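Local coordinates for transcription regulator AcaB (Escherichia coli, PDB 6N8B), which regulates transcription and has a crucial role in the conjugation of IncC plasmids carried by uropathogenic E. coli, at residues K164-I169 and K201-E206; F42-N47 and R168-E173; D100-Y105 and V137-L142; T132-V137 and D153-W158. One frame throughout, in Å; residues are numbered along the deposited sequence.

Contact 1 (K164-I169 and K201-E206); sequences KLAGRI and KEIADE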
loop_
_atom_site.group_PDB
_atom_site.type_symbol
_atom_site.label_atom_id
_atom_site.label_comp_id
_atom_site.label_asym_id
_atom_site.label_seq_id
_atom_site.Cartn_x
_atom_site.Cartn_y
_atom_site.Cartn_z
ATOM N N LYS A 164 -3.641 1.967 6.585
ATOM C CA LYS A 164 -2.966 1.343 7.723
ATOM C C LYS A 164 -1.870 0.375 7.283
ATOM O O LYS A 164 -0.883 0.204 8.006
ATOM C CB LYS A 164 -3.961 0.696 8.696
ATOM C CG LYS A 164 -5.075 -0.126 8.130
ATOM C CD LYS A 164 -5.425 -1.246 9.093
ATOM C CE LYS A 164 -6.446 -0.784 10.132
ATOM N NZ LYS A 164 -7.803 -0.437 9.607
ATOM N N LEU A 165 -2.013 -0.270 6.123
ATOM C CA LEU A 165 -0.890 -1.042 5.596
ATOM C C LEU A 165 0.313 -0.139 5.357
ATOM O O LEU A 165 1.439 -0.464 5.754
ATOM C CB LEU A 165 -1.283 -1.748 4.303
ATOM C CG LEU A 165 -0.109 -2.505 3.679
ATOM C CD1 LEU A 165 0.469 -3.517 4.660
ATOM C CD2 LEU A 165 -0.524 -3.169 2.390
ATOM N N ALA A 166 0.088 1.009 4.711
ATOM C CA ALA A 166 1.124 2.029 4.601
ATOM C C ALA A 166 1.698 2.379 5.967
ATOM O O ALA A 166 2.914 2.318 6.179
ATOM C CB ALA A 166 0.550 3.278 3.929
ATOM N N GLY A 167 0.822 2.736 6.912
ATOM C CA GLY A 167 1.276 3.101 8.246
ATOM C C GLY A 167 2.121 2.031 8.898
ATOM O O GLY A 167 3.081 2.326 9.613
ATOM N N ARG A 168 1.800 0.773 8.638
ATOM C CA ARG A 168 2.479 -0.289 9.358
ATOM C C ARG A 168 3.845 -0.587 8.764
ATOM O O ARG A 168 4.802 -0.843 9.504
ATOM C CB ARG A 168 1.576 -1.503 9.392
ATOM C CG ARG A 168 0.531 -1.241 10.440
ATOM C CD ARG A 168 -0.035 -2.497 10.928
ATOM N NE ARG A 168 0.991 -3.119 11.768
ATOM C CZ ARG A 168 1.230 -4.415 11.852
ATOM N NH1 ARG A 168 0.478 -5.219 11.159
ATOM N NH2 ARG A 168 2.212 -4.881 12.622
ATOM N N ILE A 169 3.952 -0.531 7.437
ATOM C CA ILE A 169 5.258 -0.533 6.785
ATOM C C ILE A 169 6.156 0.517 7.423
ATOM O O ILE A 169 7.272 0.223 7.873
ATOM C CB ILE A 169 5.091 -0.292 5.275
ATOM C CG1 ILE A 169 4.485 -1.531 4.612
ATOM C CG2 ILE A 169 6.420 0.092 4.643
ATOM C CD1 ILE A 169 4.113 -1.326 3.165
ATOM N N LYS A 201 -1.685 12.163 8.626
ATOM C CA LYS A 201 -1.822 11.907 10.057
ATOM C C LYS A 201 -2.343 10.501 10.322
ATOM O O LYS A 201 -1.959 9.876 11.315
ATOM C CB LYS A 201 -2.724 12.950 10.718
ATOM C CG LYS A 201 -2.638 12.915 12.239
ATOM C CD LYS A 201 -3.881 13.429 12.933
ATOM C CE LYS A 201 -3.802 13.134 14.424
ATOM N NZ LYS A 201 -4.744 12.046 14.824
ATOM N N GLU A 202 -3.229 9.991 9.464
ATOM C CA GLU A 202 -3.689 8.615 9.634
ATOM C C GLU A 202 -2.520 7.647 9.539
ATOM O O GLU A 202 -2.403 6.711 10.339
ATOM C CB GLU A 202 -4.728 8.249 8.570
ATOM C CG GLU A 202 -6.147 8.742 8.792
ATOM C CD GLU A 202 -7.146 7.963 7.947
ATOM O OE1 GLU A 202 -7.315 6.750 8.205
ATOM O OE2 GLU A 202 -7.698 8.534 6.983
ATOM N N ILE A 203 -1.642 7.861 8.558
ATOM C CA ILE A 203 -0.501 6.978 8.356
ATOM C C ILE A 203 0.479 7.093 9.516
ATOM O O ILE A 203 1.027 6.089 9.987
ATOM C CB ILE A 203 0.172 7.294 7.009
ATOM C CG1 ILE A 203 -0.814 7.059 5.863
ATOM C CG2 ILE A 203 1.408 6.439 6.828
ATOM C CD1 ILE A 203 -0.201 7.157 4.486
ATOM N N ALA A 204 0.711 8.315 10.002
ATOM C CA ALA A 204 1.624 8.502 11.124
ATOM C C ALA A 204 1.084 7.877 12.404
ATOM O O ALA A 204 1.863 7.364 13.216
ATOM C CB ALA A 204 1.902 9.990 11.336
ATOM N N ASP A 205 -0.238 7.892 12.595
ATOM C CA ASP A 205 -0.817 7.302 13.798
ATOM C C ASP A 205 -0.665 5.787 13.797
ATOM O O ASP A 205 -0.336 5.189 14.829
ATOM C CB ASP A 205 -2.290 7.691 13.921
ATOM C CG ASP A 205 -2.480 9.132 14.349
ATOM O OD1 ASP A 205 -1.477 9.870 14.437
ATOM O OD2 ASP A 205 -3.637 9.533 14.591
ATOM N N GLU A 206 -0.894 5.147 12.650
ATOM C CA GLU A 206 -0.751 3.697 12.580
ATOM C C GLU A 206 0.707 3.279 12.703
ATOM O O GLU A 206 0.999 2.179 13.187
ATOM C CB GLU A 206 -1.356 3.176 11.277
ATOM C CG GLU A 206 -1.283 1.667 11.105
ATOM C CD GLU A 206 -2.178 0.910 12.072
ATOM O OE1 GLU A 206 -3.166 1.496 12.568
ATOM O OE2 GLU A 206 -1.890 -0.277 12.335
#
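Lys164, on the long helix 148-182, meets Glu206 of the short C-terminal helix 201-211 in a close helix-helix crossing at a glycine; the two axes come within 7.4 Å and cross at -50°. Lys164 touches with the base of its chain, its CB lying 3.7 Å from Glu206 CG, while its amino end leads off elsewhere. Ala166, small enough for a helix-helix seam, offers CB to Ile203 CD1 at 4.0 Å and also packs on Ser41 and Val45 of helix 32-59. Gly167 is the point of closest backbone approach. Having no side chain, it lets Ile203 CG2 come to 3.6 Å from Gly167 CA, and this bare patch is consistent with the short distance between the axes. Ile203, branched at CB, suits the site because its two arms divide between Gly167 and Ala166. Arg168 lends its aliphatic stem to Glu206, whose CG stands anti to the backbone N (chi1 -179°), which sets it 3.5 Å from Lys164 O. Guanidinium and carboxylate planes are 78° apart, but the arginine is poorly ordered and the placing of its tip uncertain. The opposite charges may attract weakly: Glu206 OE2 lies 4.1 Å from Arg168 NE, beyond salt-bridge distance.

Contact 2 (F42-N47 and R168-E173); sequences FERVSN and RIIGIE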
loop_
_atom_site.group_PDB
_atom_site.type_symbol
_atom_site.label_atom_id
_atom_site.label_comp_id
_atom_site.label_asym_id
_atom_site.label_seq_id
_atom_site.Cartn_x
_atom_site.Cartn_y
_atom_site.Cartn_z
ATOM N N PHE A 42 1.961 6.582 -1.339
ATOM C CA PHE A 42 2.914 5.824 -2.149
ATOM C C PHE A 42 4.350 6.291 -1.930
ATOM O O PHE A 42 5.220 5.499 -1.553
ATOM C CB PHE A 42 2.555 5.912 -3.630
ATOM C CG PHE A 42 3.451 5.088 -4.511
ATOM C CD1 PHE A 42 3.249 3.723 -4.643
ATOM C CD2 PHE A 42 4.501 5.673 -5.194
ATOM C CE1 PHE A 42 4.074 2.961 -5.444
ATOM C CE2 PHE A 42 5.332 4.913 -5.998
ATOM C CZ PHE A 42 5.117 3.555 -6.122
ATOM N N GLU A 43 4.623 7.570 -2.196
ATOM C CA GLU A 43 6.004 8.037 -2.140
ATOM C C GLU A 43 6.584 7.896 -0.741
ATOM O O GLU A 43 7.782 7.633 -0.591
ATOM C CB GLU A 43 6.090 9.481 -2.623
ATOM C CG GLU A 43 5.876 9.610 -4.119
ATOM C CD GLU A 43 6.408 10.910 -4.674
ATOM O OE1 GLU A 43 6.522 11.887 -3.901
ATOM O OE2 GLU A 43 6.709 10.953 -5.886
ATOM N N ARG A 44 5.755 8.053 0.290
ATOM C CA ARG A 44 6.213 7.780 1.647
ATOM C C ARG A 44 6.535 6.301 1.829
ATOM O O ARG A 44 7.571 5.947 2.403
ATOM C CB ARG A 44 5.160 8.230 2.657
ATOM C CG ARG A 44 5.578 8.030 4.099
ATOM C CD ARG A 44 6.838 8.804 4.431
ATOM N NE ARG A 44 7.383 8.421 5.730
ATOM C CZ ARG A 44 8.294 7.468 5.903
ATOM N NH1 ARG A 44 8.761 6.799 4.858
ATOM N NH2 ARG A 44 8.735 7.183 7.120
ATOM N N VAL A 45 5.651 5.421 1.347
ATOM C CA VAL A 45 5.887 3.983 1.446
ATOM C C VAL A 45 7.054 3.562 0.563
ATOM O O VAL A 45 7.860 2.707 0.947
ATOM C CB VAL A 45 4.602 3.215 1.092
ATOM C CG1 VAL A 45 4.869 1.727 0.990
ATOM C CG2 VAL A 45 3.555 3.460 2.142
ATOM N N SER A 46 7.186 4.180 -0.613
ATOM C CA SER A 46 8.311 3.868 -1.489
ATOM C C SER A 46 9.630 4.193 -0.809
ATOM O O SER A 46 10.590 3.417 -0.884
ATOM C CB SER A 46 8.181 4.633 -2.807
ATOM O OG SER A 46 9.094 4.151 -3.778
ATOM N N ASN A 47 9.693 5.345 -0.144
ATOM C CA ASN A 47 10.863 5.730 0.622
ATOM C C ASN A 47 11.000 4.884 1.887
ATOM O O ASN A 47 12.126 4.605 2.314
ATOM C CB ASN A 47 10.732 7.234 0.903
ATOM C CG ASN A 47 11.698 7.759 1.941
ATOM O OD1 ASN A 47 12.656 7.111 2.338
ATOM N ND2 ASN A 47 11.439 8.974 2.379
ATOM N N ARG A 168 1.800 0.773 8.638
ATOM C CA ARG A 168 2.479 -0.289 9.358
ATOM C C ARG A 168 3.845 -0.587 8.764
ATOM O O ARG A 168 4.802 -0.843 9.504
ATOM C CB ARG A 168 1.576 -1.503 9.392
ATOM C CG ARG A 168 0.531 -1.241 10.440
ATOM C CD ARG A 168 -0.035 -2.497 10.928
ATOM N NE ARG A 168 0.991 -3.119 11.768
ATOM C CZ ARG A 168 1.230 -4.415 11.852
ATOM N NH1 ARG A 168 0.478 -5.219 11.159
ATOM N NH2 ARG A 168 2.212 -4.881 12.622
ATOM N N ILE A 169 3.952 -0.531 7.437
ATOM C CA ILE A 169 5.258 -0.533 6.785
ATOM C C ILE A 169 6.156 0.517 7.423
ATOM O O ILE A 169 7.272 0.223 7.873
ATOM C CB ILE A 169 5.091 -0.292 5.275
ATOM C CG1 ILE A 169 4.485 -1.531 4.612
ATOM C CG2 ILE A 169 6.420 0.092 4.643
ATOM C CD1 ILE A 169 4.113 -1.326 3.165
ATOM N N ILE A 170 5.672 1.760 7.483
ATOM C CA ILE A 170 6.452 2.833 8.095
ATOM C C ILE A 170 6.717 2.529 9.562
ATOM O O ILE A 170 7.833 2.721 10.055
ATOM C CB ILE A 170 5.732 4.180 7.904
ATOM C CG1 ILE A 170 5.845 4.620 6.443
ATOM C CG2 ILE A 170 6.306 5.239 8.836
ATOM C CD1 ILE A 170 4.554 5.119 5.856
ATOM N N GLY A 171 5.713 2.004 10.270
ATOM C CA GLY A 171 5.937 1.586 11.645
ATOM C C GLY A 171 7.016 0.525 11.759
ATOM O O GLY A 171 7.887 0.601 12.631
ATOM N N ILE A 172 6.978 -0.473 10.870
ATOM C CA ILE A 172 8.055 -1.457 10.799
ATOM C C ILE A 172 9.385 -0.765 10.535
ATOM O O ILE A 172 10.420 -1.141 11.101
ATOM C CB ILE A 172 7.740 -2.515 9.725
ATOM C CG1 ILE A 172 6.596 -3.420 10.191
ATOM C CG2 ILE A 172 8.979 -3.332 9.400
ATOM C CD1 ILE A 172 6.108 -4.393 9.138
ATOM N N GLU A 173 9.376 0.274 9.695
ATOM C CA GLU A 173 10.620 0.978 9.410
ATOM C C GLU A 173 11.115 1.721 10.640
ATOM O O GLU A 173 12.320 1.750 10.908
ATOM C CB GLU A 173 10.428 1.947 8.240
ATOM C CG GLU A 173 11.558 2.963 8.070
ATOM C CD GLU A 173 11.087 4.279 7.478
ATOM O OE1 GLU A 173 9.874 4.412 7.209
ATOM O OE2 GLU A 173 11.927 5.184 7.291
#
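Arg44 lies against Ile170 and reaches on to Glu173, joining helix 32-59 to helix 148-182 within the helical body of the protein. The helices run in roughly the same direction, 32° apart, with axes 9.6 Å from each other, a spacing that medium and large side chains must fill. The close-packed part is where arginine and valine meet the isoleucines. With CG anti to the backbone N (chi1 -178°), the arginine chain bends at chi2, and its CG rests 3.6 Å from Ile170 CD1. Farther out, Ile170 CG1 sits over the centre of the guanidinium of Arg44, 3.8 Å above its plane, an apolar cover for a flat cation. Val45 crosses both isoleucines at about a right angle, its CG1 3.8 Å from Ile169 CD1 and its CG2 a wider 4.2 Å from Ile170 CD1. Beyond this the two polar chains meet tip to tip in a salt bridge. Arg44 NH2 donates to Glu173 OE1 at 3.0 Å with an N-H...O angle of 148°, on the syn side, somewhat out of the carboxylate plane. Each partner is gripped again: Glu173 OE1 bonds Ser48 OG, Glu173 OE2 forms a salt bridge with Arg177, and Arg44 NE bonds Thr198. Such links would probably steady two buried opposite charges. The loose side is at partly exposed Asn47, whose side chain stays beyond contact. Around it all, helix 118-142 covers Phe42 and Ser46, helix 62-96 packs on Ile172, and helix 201-211 lays Ile203 and Ala207 on Ile170.

Contact 3 (D100-Y105 and V137-L142); sequences DMMPGY and VDTLWL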
loop_
_atom_site.group_PDB
_atom_site.type_symbol
_atom_site.label_atom_id
_atom_site.label_comp_id
_atom_site.label_asym_id
_atom_site.label_seq_id
_atom_site.Cartn_x
_atom_site.Cartn_y
_atom_site.Cartn_z
ATOM N N ASP A 100 -22.010 -6.835 -17.451
ATOM C CA ASP A 100 -20.788 -7.099 -18.200
ATOM C C ASP A 100 -19.736 -6.008 -18.039
ATOM O O ASP A 100 -18.541 -6.314 -17.953
ATOM C CB ASP A 100 -21.116 -7.266 -19.689
ATOM C CG ASP A 100 -21.951 -6.120 -20.238
ATOM O OD1 ASP A 100 -22.421 -6.228 -21.391
ATOM O OD2 ASP A 100 -22.149 -5.116 -19.519
ATOM N N MET A 101 -20.146 -4.745 -17.994
ATOM C CA MET A 101 -19.232 -3.634 -18.206
ATOM C C MET A 101 -18.959 -2.863 -16.919
ATOM O O MET A 101 -19.675 -2.982 -15.920
ATOM C CB MET A 101 -19.781 -2.683 -19.280
ATOM C CG MET A 101 -18.729 -1.809 -19.971
ATOM S SD MET A 101 -17.404 -2.739 -20.782
ATOM C CE MET A 101 -16.070 -2.602 -19.589
ATOM N N MET A 102 -17.893 -2.079 -16.969
ATOM C CA MET A 102 -17.450 -1.151 -15.946
ATOM C C MET A 102 -17.627 0.281 -16.437
ATOM O O MET A 102 -17.859 0.516 -17.629
ATOM C CB MET A 102 -15.982 -1.427 -15.606
ATOM C CG MET A 102 -15.682 -2.880 -15.360
ATOM S SD MET A 102 -14.614 -3.071 -13.933
ATOM C CE MET A 102 -15.849 -3.612 -12.773
ATOM N N PRO A 103 -17.539 1.274 -15.552
ATOM C CA PRO A 103 -17.852 2.640 -15.963
ATOM C C PRO A 103 -16.620 3.381 -16.461
ATOM O O PRO A 103 -15.478 3.054 -16.132
ATOM C CB PRO A 103 -18.374 3.284 -14.666
ATOM C CG PRO A 103 -17.987 2.323 -13.541
ATOM C CD PRO A 103 -17.107 1.271 -14.143
ATOM N N GLY A 104 -16.878 4.402 -17.260
ATOM C CA GLY A 104 -15.884 5.429 -17.455
ATOM C C GLY A 104 -15.674 6.202 -16.167
ATOM O O GLY A 104 -16.435 6.092 -15.204
ATOM N N TYR A 105 -14.607 6.989 -16.136
ATOM C CA TYR A 105 -14.329 7.841 -14.989
ATOM C C TYR A 105 -14.042 9.248 -15.482
ATOM O O TYR A 105 -13.268 9.439 -16.425
ATOM C CB TYR A 105 -13.175 7.293 -14.148
ATOM C CG TYR A 105 -13.620 6.170 -13.239
ATOM C CD1 TYR A 105 -13.721 4.867 -13.711
ATOM C CD2 TYR A 105 -13.969 6.417 -11.918
ATOM C CE1 TYR A 105 -14.139 3.839 -12.887
ATOM C CE2 TYR A 105 -14.387 5.397 -11.086
ATOM C CZ TYR A 105 -14.471 4.109 -11.577
ATOM O OH TYR A 105 -14.888 3.087 -10.758
ATOM N N VAL A 137 -17.412 -2.167 -7.384
ATOM C CA VAL A 137 -18.394 -1.573 -6.484
ATOM C C VAL A 137 -19.168 -0.466 -7.190
ATOM O O VAL A 137 -20.381 -0.317 -6.996
ATOM C CB VAL A 137 -17.699 -1.061 -5.208
ATOM C CG1 VAL A 137 -18.703 -0.393 -4.280
ATOM C CG2 VAL A 137 -17.000 -2.207 -4.496
ATOM N N ASP A 138 -18.487 0.319 -8.028
ATOM C CA ASP A 138 -19.146 1.455 -8.666
ATOM C C ASP A 138 -20.238 1.019 -9.638
ATOM O O ASP A 138 -21.290 1.664 -9.712
ATOM C CB ASP A 138 -18.112 2.336 -9.363
ATOM C CG ASP A 138 -17.391 3.253 -8.395
ATOM O OD1 ASP A 138 -17.912 3.459 -7.276
ATOM O OD2 ASP A 138 -16.310 3.766 -8.746
ATOM N N THR A 139 -20.036 -0.078 -10.374
ATOM C CA THR A 139 -21.101 -0.501 -11.279
ATOM C C THR A 139 -22.206 -1.222 -10.530
ATOM O O THR A 139 -23.381 -1.088 -10.885
ATOM C CB THR A 139 -20.577 -1.416 -12.384
ATOM O OG1 THR A 139 -20.378 -2.734 -11.859
ATOM C CG2 THR A 139 -19.283 -0.912 -12.905
ATOM N N LEU A 140 -21.855 -1.956 -9.474
ATOM C CA LEU A 140 -22.881 -2.567 -8.643
ATOM C C LEU A 140 -23.711 -1.503 -7.946
ATOM O O LEU A 140 -24.913 -1.696 -7.727
ATOM C CB LEU A 140 -22.231 -3.500 -7.627
ATOM C CG LEU A 140 -21.419 -4.641 -8.234
ATOM C CD1 LEU A 140 -20.887 -5.553 -7.157
ATOM C CD2 LEU A 140 -22.296 -5.410 -9.182
ATOM N N TRP A 141 -23.091 -0.375 -7.608
ATOM C CA TRP A 141 -23.839 0.768 -7.106
ATOM C C TRP A 141 -24.681 1.391 -8.214
ATOM O O TRP A 141 -25.870 1.672 -8.024
ATOM C CB TRP A 141 -22.867 1.785 -6.513
ATOM C CG TRP A 141 -23.474 3.083 -6.091
ATOM C CD1 TRP A 141 -24.398 3.275 -5.103
ATOM C CD2 TRP A 141 -23.162 4.382 -6.609
ATOM N NE1 TRP A 141 -24.694 4.611 -4.988
ATOM C CE2 TRP A 141 -23.945 5.312 -5.897
ATOM C CE3 TRP A 141 -22.300 4.847 -7.606
ATOM C CZ2 TRP A 141 -23.891 6.682 -6.151
ATOM C CZ3 TRP A 141 -22.251 6.207 -7.859
ATOM C CH2 TRP A 141 -23.044 7.107 -7.137
ATOM N N LEU A 142 -24.079 1.593 -9.389
ATOM C CA LEU A 142 -24.796 2.208 -10.499
ATOM C C LEU A 142 -25.901 1.306 -11.033
ATOM O O LEU A 142 -26.919 1.806 -11.522
ATOM C CB LEU A 142 -23.812 2.576 -11.611
ATOM C CG LEU A 142 -22.964 3.826 -11.342
ATOM C CD1 LEU A 142 -21.856 3.983 -12.374
ATOM C CD2 LEU A 142 -23.837 5.075 -11.296
#
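The loop that leads from helix 62-96 to strand 109-115 passes beside the last turns of helix 118-142, with Pro103 against Thr139 and Tyr105 against Asp138. Pro103 brings CD and CG to the threonine methyl, and its CD lies 3.3 Å from Thr139 CG2. The two side chains cross at about a right angle. Thr139 OG1 occupies the position between the backbone N and the carbonyl carbon (chi1 78°) and bonds back to the carbonyl of Ile136, as a helical threonine readily does; the methyl is therefore the part offered to the loop. Thr139 CG2 also lies 3.6 Å from Met102 CA. Elsewhere on the ring, Pro103 CB lies 4.2 Å from Leu142 CD1. From Met101 to Tyr105 the backbone is extended, and the loop skirts the end of the bundle built from helices 62-96, 118-142 and 148-182. Several of its residues also touch a crystal neighbour, which may influence their exact conformation. Tyrosine suits the far end because it combines length with a polar tip. Tyr105 OH donates to Asp138 OD2, 2.6 Å away, which accepts through its anti lone pair; ring and carboxylate planes are 45° apart. The other oxygen of this buried carboxylate, Asp138 OD1, forms a salt bridge with Arg151 NE on helix 148-182.

Contact 4 (T132-V137 and D153-W158); sequences TLMGIV and DATYQW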
loop_
_atom_site.group_PDB
_atom_site.type_symbol
_atom_site.label_atom_id
_atom_site.label_comp_id
_atom_site.label_asym_id
_atom_site.label_seq_id
_atom_site.Cartn_x
_atom_site.Cartn_y
_atom_site.Cartn_z
ATOM N N THR A 132 -9.480 -1.562 -9.241
ATOM C CA THR A 132 -10.417 -2.501 -9.847
ATOM C C THR A 132 -11.592 -2.777 -8.920
ATOM O O THR A 132 -12.748 -2.780 -9.361
ATOM C CB THR A 132 -9.694 -3.802 -10.204
ATOM O OG1 THR A 132 -8.761 -3.557 -11.263
ATOM C CG2 THR A 132 -10.689 -4.870 -10.647
ATOM N N LEU A 133 -11.317 -2.998 -7.631
ATOM C CA LEU A 133 -12.389 -3.268 -6.680
ATOM C C LEU A 133 -13.376 -2.108 -6.616
ATOM O O LEU A 133 -14.592 -2.322 -6.564
ATOM C CB LEU A 133 -11.804 -3.547 -5.298
ATOM C CG LEU A 133 -12.805 -4.113 -4.294
ATOM C CD1 LEU A 133 -13.342 -5.430 -4.829
ATOM C CD2 LEU A 133 -12.162 -4.307 -2.936
ATOM N N MET A 134 -12.872 -0.871 -6.641
ATOM C CA MET A 134 -13.765 0.281 -6.674
ATOM C C MET A 134 -14.569 0.310 -7.964
ATOM O O MET A 134 -15.758 0.648 -7.955
ATOM C CB MET A 134 -12.972 1.575 -6.503
ATOM C CG MET A 134 -12.214 1.674 -5.195
ATOM S SD MET A 134 -13.310 1.475 -3.773
ATOM C CE MET A 134 -12.896 -0.187 -3.241
ATOM N N GLY A 135 -13.936 -0.043 -9.084
ATOM C CA GLY A 135 -14.667 -0.141 -10.335
ATOM C C GLY A 135 -15.805 -1.141 -10.268
ATOM O O GLY A 135 -16.872 -0.921 -10.845
ATOM N N ILE A 136 -15.594 -2.256 -9.566
ATOM C CA ILE A 136 -16.658 -3.248 -9.426
ATOM C C ILE A 136 -17.774 -2.701 -8.552
ATOM O O ILE A 136 -18.955 -2.753 -8.915
ATOM C CB ILE A 136 -16.103 -4.570 -8.866
ATOM C CG1 ILE A 136 -15.101 -5.193 -9.838
ATOM C CG2 ILE A 136 -17.236 -5.545 -8.603
ATOM C CD1 ILE A 136 -14.363 -6.373 -9.276
ATOM N N VAL A 137 -17.412 -2.167 -7.384
ATOM C CA VAL A 137 -18.394 -1.573 -6.484
ATOM C C VAL A 137 -19.168 -0.466 -7.190
ATOM O O VAL A 137 -20.381 -0.317 -6.996
ATOM C CB VAL A 137 -17.699 -1.061 -5.208
ATOM C CG1 VAL A 137 -18.703 -0.393 -4.280
ATOM C CG2 VAL A 137 -17.000 -2.207 -4.496
ATOM N N ASP A 153 -19.009 2.227 2.411
ATOM C CA ASP A 153 -18.275 1.371 3.344
ATOM C C ASP A 153 -17.189 0.575 2.642
ATOM O O ASP A 153 -16.093 0.392 3.183
ATOM C CB ASP A 153 -19.226 0.427 4.064
ATOM C CG ASP A 153 -20.212 1.144 4.935
ATOM O OD1 ASP A 153 -20.278 2.394 4.889
ATOM O OD2 ASP A 153 -20.944 0.427 5.651
ATOM N N ALA A 154 -17.472 0.097 1.431
ATOM C CA ALA A 154 -16.415 -0.487 0.623
ATOM C C ALA A 154 -15.312 0.531 0.383
ATOM O O ALA A 154 -14.142 0.277 0.688
ATOM C CB ALA A 154 -16.989 -1.001 -0.697
ATOM N N THR A 155 -15.678 1.719 -0.107
ATOM C CA THR A 155 -14.667 2.722 -0.422
ATOM C C THR A 155 -13.913 3.179 0.820
ATOM O O THR A 155 -12.682 3.278 0.796
ATOM C CB THR A 155 -15.291 3.924 -1.137
ATOM O OG1 THR A 155 -16.126 4.655 -0.234
ATOM C CG2 THR A 155 -16.085 3.484 -2.361
ATOM N N TYR A 156 -14.617 3.441 1.922
ATOM C CA TYR A 156 -13.917 3.941 3.102
ATOM C C TYR A 156 -13.037 2.865 3.727
ATOM O O TYR A 156 -11.860 3.109 4.018
ATOM C CB TYR A 156 -14.901 4.492 4.134
ATOM C CG TYR A 156 -14.201 5.006 5.372
ATOM C CD1 TYR A 156 -13.484 6.197 5.348
ATOM C CD2 TYR A 156 -14.245 4.291 6.563
ATOM C CE1 TYR A 156 -12.833 6.663 6.478
ATOM C CE2 TYR A 156 -13.600 4.749 7.699
ATOM C CZ TYR A 156 -12.896 5.936 7.651
ATOM O OH TYR A 156 -12.252 6.395 8.781
ATOM N N GLN A 157 -13.581 1.664 3.938
ATOM C CA GLN A 157 -12.806 0.647 4.639
ATOM C C GLN A 157 -11.655 0.133 3.784
ATOM O O GLN A 157 -10.590 -0.192 4.320
ATOM C CB GLN A 157 -13.696 -0.513 5.086
ATOM C CG GLN A 157 -14.756 -0.127 6.106
ATOM C CD GLN A 157 -15.638 -1.298 6.495
ATOM O OE1 GLN A 157 -15.206 -2.450 6.442
ATOM N NE2 GLN A 157 -16.885 -1.013 6.869
ATOM N N TRP A 158 -11.841 0.054 2.464
ATOM C CA TRP A 158 -10.743 -0.385 1.608
ATOM C C TRP A 158 -9.697 0.710 1.452
ATOM O O TRP A 158 -8.495 0.422 1.394
ATOM C CB TRP A 158 -11.266 -0.832 0.245
ATOM C CG TRP A 158 -11.850 -2.195 0.297
ATOM C CD1 TRP A 158 -13.154 -2.539 0.106
ATOM C CD2 TRP A 158 -11.154 -3.404 0.612
ATOM N NE1 TRP A 158 -13.311 -3.896 0.261
ATOM C CE2 TRP A 158 -12.097 -4.449 0.575
ATOM C CE3 TRP A 158 -9.822 -3.705 0.917
ATOM C CZ2 TRP A 158 -11.752 -5.771 0.827
ATOM C CZ3 TRP A 158 -9.482 -5.015 1.166
ATOM C CH2 TRP A 158 -10.441 -6.035 1.120
#
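Leu133 holds CG anti to its backbone N (chi1 -168°), while Trp158 keeps CG beside its own backbone N (chi1 -79°), and the two side chains cross at about a right angle between antiparallel helices. The leucine methyl comes down on the indole: Leu133 CD2 lies 3.5 Å from the centroid of the five-membered ring of Trp158, 12° off its normal, a CH-pi contact over the face. The axes are 10.3 Å apart, and a long aliphatic branch and a large indole together bridge that spacing. Met134 follows a bent path, turning at chi2 and chi3, and its thioether reaches two residues: SD lies 3.7 Å from Thr155 CG2 and CE 3.9 Å from Trp158 CB. Thr155 turns its methyl to the sulfur, while its hydroxyl bonds the carbonyl of Thr152 on its own helix. One turn on from Leu133, Val137 straddles a small residue, both CG1 and CG2 lying 4.0 Å from Ala154 CB. The contact belongs to the helical hairpin of 118-142 and 148-182, near its turn. Leu90 of helix 62-96 covers Leu133, Leu83 and Ala86 of that helix pack on Trp158, and Gln33 at the start of helix 32-59 touches Met134 and Thr155.

Helix 148-182 serves contacts 1, 2 and 4, while contacts 3 and 4 share helix 118-142 and Val137. Contacts 2 and 4 are buried, but contact 2 adds an ion pair to its apolar packing, whereas contact 4 has no hydrogen bond between its segments. Contacts 1 and 3 are partly buried and attach shorter elements to long helices. Contact 1 joins close backbone packing to a charge pair short of a salt bridge; contact 3, nearer the surface with two exposed residues, uses a tyrosine-aspartate hydrogen bond. Contacts 1 and 2 touch, Ala166 CB meeting Val45 CG2 at 3.5 Å. At the other end of the bundle, contacts 3 and 4 touch where Met102 packs on Ile136.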